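Long-range contacts in Mll8374 protein (Mesorhizobium loti, PDB 3B5E), which probably hydrolyses carboxylic ester bonds as a serine esterase of the alpha/beta-hydrolase fold, although its natural substrate is not established: residues S29-L35 and T56-A62; D111-G117 and V136-L142. Residue numbers count along the deposited sequence, not the author numbering.

Interaction 1: residues S29-L35 and T56-A62; sequences SRECLFL and TATLVAA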
loop_
_atom_site.group_PDB
_atom_site.type_symbol
_atom_site.label_atom_id
_atom_site.label_comp_id
_atom_site.label_asym_id
_atom_site.label_seq_id
_atom_site.Cartn_x
_atom_site.Cartn_y
_atom_site.Cartn_z
ATOM N N SER A 29 12.897 16.307 2.641
ATOM C CA SER A 29 12.828 15.056 3.396
ATOM C C SER A 29 13.512 13.864 2.722
ATOM O O SER A 29 13.382 13.663 1.524
ATOM C CB SER A 29 11.385 14.688 3.658
ATOM O OG SER A 29 11.333 13.515 4.449
ATOM N N ARG A 30 14.189 13.056 3.527
ATOM C CA ARG A 30 14.732 11.768 3.099
ATOM C C ARG A 30 13.664 10.667 3.054
ATOM O O ARG A 30 13.940 9.557 2.610
ATOM C CB ARG A 30 15.841 11.313 4.055
ATOM C CG ARG A 30 15.332 10.975 5.482
ATOM N N GLU A 31 12.469 10.969 3.538
ATOM C CA GLU A 31 11.408 9.994 3.589
ATOM C C GLU A 31 10.750 9.867 2.227
ATOM O O GLU A 31 10.649 10.843 1.472
ATOM C CB GLU A 31 10.355 10.377 4.616
ATOM C CG GLU A 31 10.896 10.555 6.059
ATOM C CD GLU A 31 11.760 9.382 6.575
ATOM O OE1 GLU A 31 11.356 8.211 6.386
ATOM O OE2 GLU A 31 12.826 9.647 7.187
ATOM N N CYS A 32 10.298 8.649 1.961
ATOM C CA CYS A 32 9.608 8.291 0.749
ATOM C C CYS A 32 8.287 7.612 1.125
ATOM O O CYS A 32 8.187 6.999 2.186
ATOM C CB CYS A 32 10.486 7.344 -0.052
ATOM S SG CYS A 32 9.798 6.854 -1.616
ATOM N N LEU A 33 7.273 7.779 0.280
ATOM C CA LEU A 33 6.044 6.993 0.337
ATOM C C LEU A 33 5.791 6.386 -1.037
ATOM O O LEU A 33 5.723 7.109 -2.054
ATOM C CB LEU A 33 4.821 7.839 0.706
ATOM C CG LEU A 33 4.493 8.209 2.159
ATOM C CD1 LEU A 33 5.644 8.916 2.827
ATOM C CD2 LEU A 33 3.250 9.109 2.180
ATOM N N PHE A 34 5.637 5.066 -1.062
ATOM C CA PHE A 34 5.061 4.357 -2.201
ATOM C C PHE A 34 3.552 4.314 -2.009
ATOM O O PHE A 34 3.080 3.935 -0.931
ATOM C CB PHE A 34 5.578 2.921 -2.296
ATOM C CG PHE A 34 6.977 2.802 -2.806
ATOM C CD1 PHE A 34 8.059 3.086 -1.987
ATOM C CD2 PHE A 34 7.210 2.369 -4.096
ATOM C CE1 PHE A 34 9.370 2.955 -2.460
ATOM C CE2 PHE A 34 8.513 2.229 -4.568
ATOM C CZ PHE A 34 9.589 2.509 -3.747
ATOM N N LEU A 35 2.820 4.772 -3.018
ATOM C CA LEU A 35 1.368 4.882 -2.992
ATOM C C LEU A 35 0.760 3.878 -3.964
ATOM O O LEU A 35 1.148 3.828 -5.140
ATOM C CB LEU A 35 0.930 6.297 -3.364
ATOM C CG LEU A 35 1.607 7.489 -2.707
ATOM C CD1 LEU A 35 0.961 8.774 -3.292
ATOM C CD2 LEU A 35 1.460 7.442 -1.226
ATOM N N THR A 56 6.567 16.946 2.193
ATOM C CA THR A 56 7.903 17.071 1.613
ATOM C C THR A 56 8.558 15.719 1.317
ATOM O O THR A 56 9.706 15.668 0.881
ATOM C CB THR A 56 8.834 17.929 2.494
ATOM O OG1 THR A 56 9.084 17.283 3.740
ATOM C CG2 THR A 56 8.269 19.369 2.706
ATOM N N ALA A 57 7.816 14.627 1.537
ATOM C CA ALA A 57 8.272 13.304 1.162
ATOM C C ALA A 57 8.302 13.130 -0.358
ATOM O O ALA A 57 7.506 13.716 -1.091
ATOM C CB ALA A 57 7.363 12.180 1.807
ATOM N N THR A 58 9.263 12.334 -0.807
ATOM C CA THR A 58 9.253 11.819 -2.161
ATOM C C THR A 58 8.130 10.782 -2.262
ATOM O O THR A 58 8.062 9.829 -1.466
ATOM C CB THR A 58 10.601 11.187 -2.511
ATOM O OG1 THR A 58 11.625 12.171 -2.345
ATOM C CG2 THR A 58 10.588 10.689 -3.947
ATOM N N LEU A 59 7.265 10.984 -3.252
ATOM C CA LEU A 59 6.155 10.114 -3.516
ATOM C C LEU A 59 6.412 9.330 -4.803
ATOM O O LEU A 59 6.714 9.919 -5.850
ATOM C CB LEU A 59 4.857 10.921 -3.648
ATOM C CG LEU A 59 4.537 11.892 -2.509
ATOM C CD1 LEU A 59 3.199 12.548 -2.809
ATOM C CD2 LEU A 59 4.538 11.219 -1.103
ATOM N N VAL A 60 6.309 8.001 -4.702
ATOM C CA VAL A 60 6.229 7.102 -5.873
ATOM C C VAL A 60 4.768 6.702 -6.009
ATOM O O VAL A 60 4.269 5.832 -5.283
ATOM C CB VAL A 60 7.135 5.846 -5.777
ATOM C CG1 VAL A 60 7.002 4.950 -7.040
ATOM C CG2 VAL A 60 8.602 6.211 -5.542
ATOM N N ALA A 61 4.076 7.360 -6.930
ATOM C CA ALA A 61 2.663 7.104 -7.169
ATOM C C ALA A 61 2.579 6.097 -8.324
ATOM O O ALA A 61 2.633 6.479 -9.488
ATOM C CB ALA A 61 1.956 8.382 -7.495
ATOM N N ALA A 62 2.441 4.814 -7.962
ATOM C CA ALA A 62 2.485 3.701 -8.899
ATOM C C ALA A 62 1.095 3.351 -9.438
ATOM O O ALA A 62 0.069 3.520 -8.755
ATOM C CB ALA A 62 3.117 2.506 -8.244
HETATM O O HOH W 1 11.796 14.463 -0.716
HETATM O O HOH W 2 -1.045 4.631 -6.646
#
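Mostly apolar side chains lie on both faces of this pair of parallel strands, neighbours in the central sheet of an alpha/beta-hydrolase fold and joined through helix 47-53 in a beta-alpha-beta unit. On one face the ring of Phe34 lies against Val60, whose CB sits 4.2 Å from the ring centroid in a CH-pi contact; the slim Cys32 continues this layer, its SG 4.2 Å from Val60 CG2. On the other face Leu33 CB meets Leu59 CD2 at 3.8 Å, and Leu35 CD1 approaches Ala61 CB at 4.3 Å. Helix 47-53 covers that side, Leu35 and Leu59 both touching Ala50, and the small Ala61 leaves room for Val47.

Between the faces runs the parallel ladder. Leu33 and Leu35 each use both N and O, pairing with Thr58, Val60 and Ala62; Leu33 N to Thr58 O, at 2.8 Å, is its shortest bond. Thr58 N to Glu31 O opens the ladder at 3.1 Å. Beyond it polar residues suit the less buried end: Ser29 forms an ST turn, its OG accepting from Glu31 N at 2.9 Å, while one water bridges Ser29 O and Thr56 O, 2.9 Å from each, and lies 2.8 Å from Thr58 OG1.

Interaction 2: residues D111-G117 and V136-L142; sequences DHATFLG and VRLAALL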
loop_
_atom_site.group_PDB
_atom_site.type_symbol
_atom_site.label_atom_id
_atom_site.label_comp_id
_atom_site.label_asym_id
_atom_site.label_seq_id
_atom_site.Cartn_x
_atom_site.Cartn_y
_atom_site.Cartn_z
ATOM N N ASP A 111 15.068 2.066 3.809
ATOM C CA ASP A 111 15.070 2.187 5.274
ATOM C C ASP A 111 14.353 3.439 5.764
ATOM O O ASP A 111 14.326 3.711 6.969
ATOM C CB ASP A 111 16.503 2.186 5.826
ATOM C CG ASP A 111 17.158 0.833 5.716
ATOM O OD1 ASP A 111 16.419 -0.181 5.793
ATOM O OD2 ASP A 111 18.399 0.797 5.542
ATOM N N HIS A 112 13.801 4.213 4.836
ATOM C CA HIS A 112 13.042 5.406 5.180
ATOM C C HIS A 112 11.754 5.466 4.356
ATOM O O HIS A 112 11.217 6.549 4.104
ATOM C CB HIS A 112 13.916 6.655 4.966
ATOM C CG HIS A 112 14.981 6.822 6.004
ATOM N ND1 HIS A 112 14.840 7.662 7.086
ATOM C CD2 HIS A 112 16.187 6.221 6.147
ATOM C CE1 HIS A 112 15.924 7.591 7.838
ATOM N NE2 HIS A 112 16.755 6.723 7.290
ATOM N N ALA A 113 11.262 4.307 3.928
ATOM C CA ALA A 113 10.128 4.264 3.028
ATOM C C ALA A 113 8.919 3.645 3.737
ATOM O O ALA A 113 9.085 2.751 4.555
ATOM C CB ALA A 113 10.482 3.471 1.816
ATOM N N THR A 114 7.728 4.156 3.425
ATOM C CA THR A 114 6.439 3.613 3.857
ATOM C C THR A 114 5.663 3.232 2.627
ATOM O O THR A 114 5.675 3.963 1.631
ATOM C CB THR A 114 5.586 4.627 4.642
ATOM O OG1 THR A 114 6.323 5.062 5.783
ATOM C CG2 THR A 114 4.197 4.004 5.103
ATOM N N PHE A 115 5.016 2.075 2.703
ATOM C CA PHE A 115 4.143 1.603 1.652
ATOM C C PHE A 115 2.705 1.891 2.104
ATOM O O PHE A 115 2.244 1.309 3.061
ATOM C CB PHE A 115 4.410 0.133 1.360
ATOM C CG PHE A 115 5.717 -0.101 0.674
ATOM C CD1 PHE A 115 6.919 0.028 1.363
ATOM C CD2 PHE A 115 5.757 -0.407 -0.691
ATOM C CE1 PHE A 115 8.141 -0.166 0.711
ATOM C CE2 PHE A 115 6.968 -0.583 -1.342
ATOM C CZ PHE A 115 8.163 -0.464 -0.638
ATOM N N LEU A 116 2.039 2.798 1.391
ATOM C CA LEU A 116 0.668 3.247 1.689
ATOM C C LEU A 116 -0.287 2.775 0.587
ATOM O O LEU A 116 -0.235 3.281 -0.542
ATOM C CB LEU A 116 0.633 4.782 1.838
ATOM C CG LEU A 116 -0.733 5.501 1.978
ATOM C CD1 LEU A 116 -1.411 5.179 3.343
ATOM C CD2 LEU A 116 -0.636 7.019 1.744
ATOM N N GLY A 117 -1.174 1.826 0.932
ATOM C CA GLY A 117 -2.147 1.269 -0.000
ATOM C C GLY A 117 -3.565 1.508 0.474
ATOM O O GLY A 117 -3.854 1.561 1.681
ATOM N N VAL A 136 9.575 -4.304 2.552
ATOM C CA VAL A 136 8.739 -3.430 3.362
ATOM C C VAL A 136 9.214 -3.386 4.819
ATOM O O VAL A 136 9.449 -4.430 5.432
ATOM C CB VAL A 136 7.262 -3.842 3.248
ATOM C CG1 VAL A 136 6.359 -2.894 4.067
ATOM C CG2 VAL A 136 6.831 -3.859 1.777
ATOM N N ARG A 137 9.398 -2.164 5.339
ATOM C CA ARG A 137 9.659 -1.904 6.767
ATOM C C ARG A 137 8.485 -1.220 7.487
ATOM O O ARG A 137 8.326 -1.375 8.689
ATOM C CB ARG A 137 10.879 -0.993 6.953
ATOM C CG ARG A 137 12.237 -1.667 6.781
ATOM C CD ARG A 137 12.612 -1.884 5.302
ATOM N NE ARG A 137 14.067 -1.864 5.067
ATOM C CZ ARG A 137 14.661 -2.211 3.918
ATOM N NH1 ARG A 137 13.945 -2.644 2.884
ATOM N NH2 ARG A 137 15.990 -2.139 3.803
ATOM N N LEU A 138 7.695 -0.467 6.731
ATOM C CA LEU A 138 6.591 0.338 7.244
ATOM C C LEU A 138 5.461 0.266 6.233
ATOM O O LEU A 138 5.681 0.525 5.051
ATOM C CB LEU A 138 7.010 1.805 7.412
ATOM C CG LEU A 138 8.048 2.238 8.465
ATOM C CD1 LEU A 138 8.243 3.759 8.420
ATOM C CD2 LEU A 138 7.636 1.794 9.863
ATOM N N ALA A 139 4.267 -0.120 6.683
ATOM C CA ALA A 139 3.112 -0.242 5.803
ATOM C C ALA A 139 1.900 0.418 6.453
ATOM O O ALA A 139 1.658 0.229 7.641
ATOM C CB ALA A 139 2.789 -1.688 5.515
ATOM N N ALA A 140 1.152 1.169 5.663
ATOM C CA ALA A 140 -0.110 1.792 6.088
ATOM C C ALA A 140 -1.182 1.238 5.153
ATOM O O ALA A 140 -1.153 1.490 3.931
ATOM C CB ALA A 140 -0.056 3.291 6.011
ATOM N N LEU A 141 -2.106 0.464 5.739
ATOM C CA LEU A 141 -3.065 -0.311 4.994
ATOM C C LEU A 141 -4.462 0.254 5.274
ATOM O O LEU A 141 -5.007 0.079 6.372
ATOM C CB LEU A 141 -3.024 -1.796 5.415
ATOM C CG LEU A 141 -1.663 -2.518 5.368
ATOM C CD1 LEU A 141 -1.806 -3.964 5.802
ATOM C CD2 LEU A 141 -0.994 -2.462 4.003
ATOM N N LEU A 142 -5.042 0.911 4.279
ATOM C CA LEU A 142 -6.332 1.583 4.450
ATOM C C LEU A 142 -7.420 0.683 3.864
ATOM O O LEU A 142 -7.373 0.348 2.675
ATOM C CB LEU A 142 -6.329 2.936 3.768
ATOM C CG LEU A 142 -5.226 3.908 4.198
ATOM C CD1 LEU A 142 -5.421 5.265 3.502
ATOM C CD2 LEU A 142 -5.154 4.037 5.722
HETATM O O HOH W 3 9.236 0.173 3.990
#
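A salt bridge joins the residues just before the N-terminal ends of this parallel strand pair, part of the beta-alpha-beta unit in which helix 120-131 connects strand 113-118 to strand 138-142 of the alpha/beta-hydrolase sheet. Arg137 NH2 donates to Asp111 OD1 at 2.8 Å, and Arg137 NE makes a weak bond to the same OD1 at 3.0 Å. The long arginine suits this place, reaching past the strand ends to the carboxylate, while its NH1 bonds Ile135 O.

Further in, Phe115 and Gly117 use both N and O toward the second strand: Phe115 N to Leu138 O (2.9 Å), Ala140 N to Phe115 O (2.8 Å), Gly117 N to Ala140 O (3.0 Å) and Leu142 N to Gly117 O (2.9 Å). Gly117 matches the first glycine of a probable GxSxG nucleophile elbow, so these bonds fix the strand leading into the presumed catalytic turn.

The side chains pack above and below the ladder. Val136 CG2 lies over the Phe115 ring, 4.0 Å from its centroid, a CH-pi contact on the face lined by helix 120-131. On the opposite face Thr114 and Leu138 meet Trp212 of helix 203-214. There the small Ala140 makes room for Leu116, whose CD1 comes within 3.5 Å of Ala140 CB and 4.0 Å of Leu142 CD1.

In the fold
The two interactions follow one another along the chain, interaction 1 closing before interaction 2 opens, and their centres lie 10 Å apart in one seven-stranded mixed sheet. Strands 58-62, 32-36, 113-118 and 138-142 run side by side there, so the inner strand of each pair borders the other. Backbone hydrogen bonds such as Leu116 N to Phe34 O join them, the rings of Phe34 and Phe115 stack, and Glu31 bonds His112 near the strand starts. Two beta-alpha-beta units thus merge into a continuous parallel core, from which strand 113-118 leads to the probable nucleophile, Ser119, of a putative triad with His199 and Asp169.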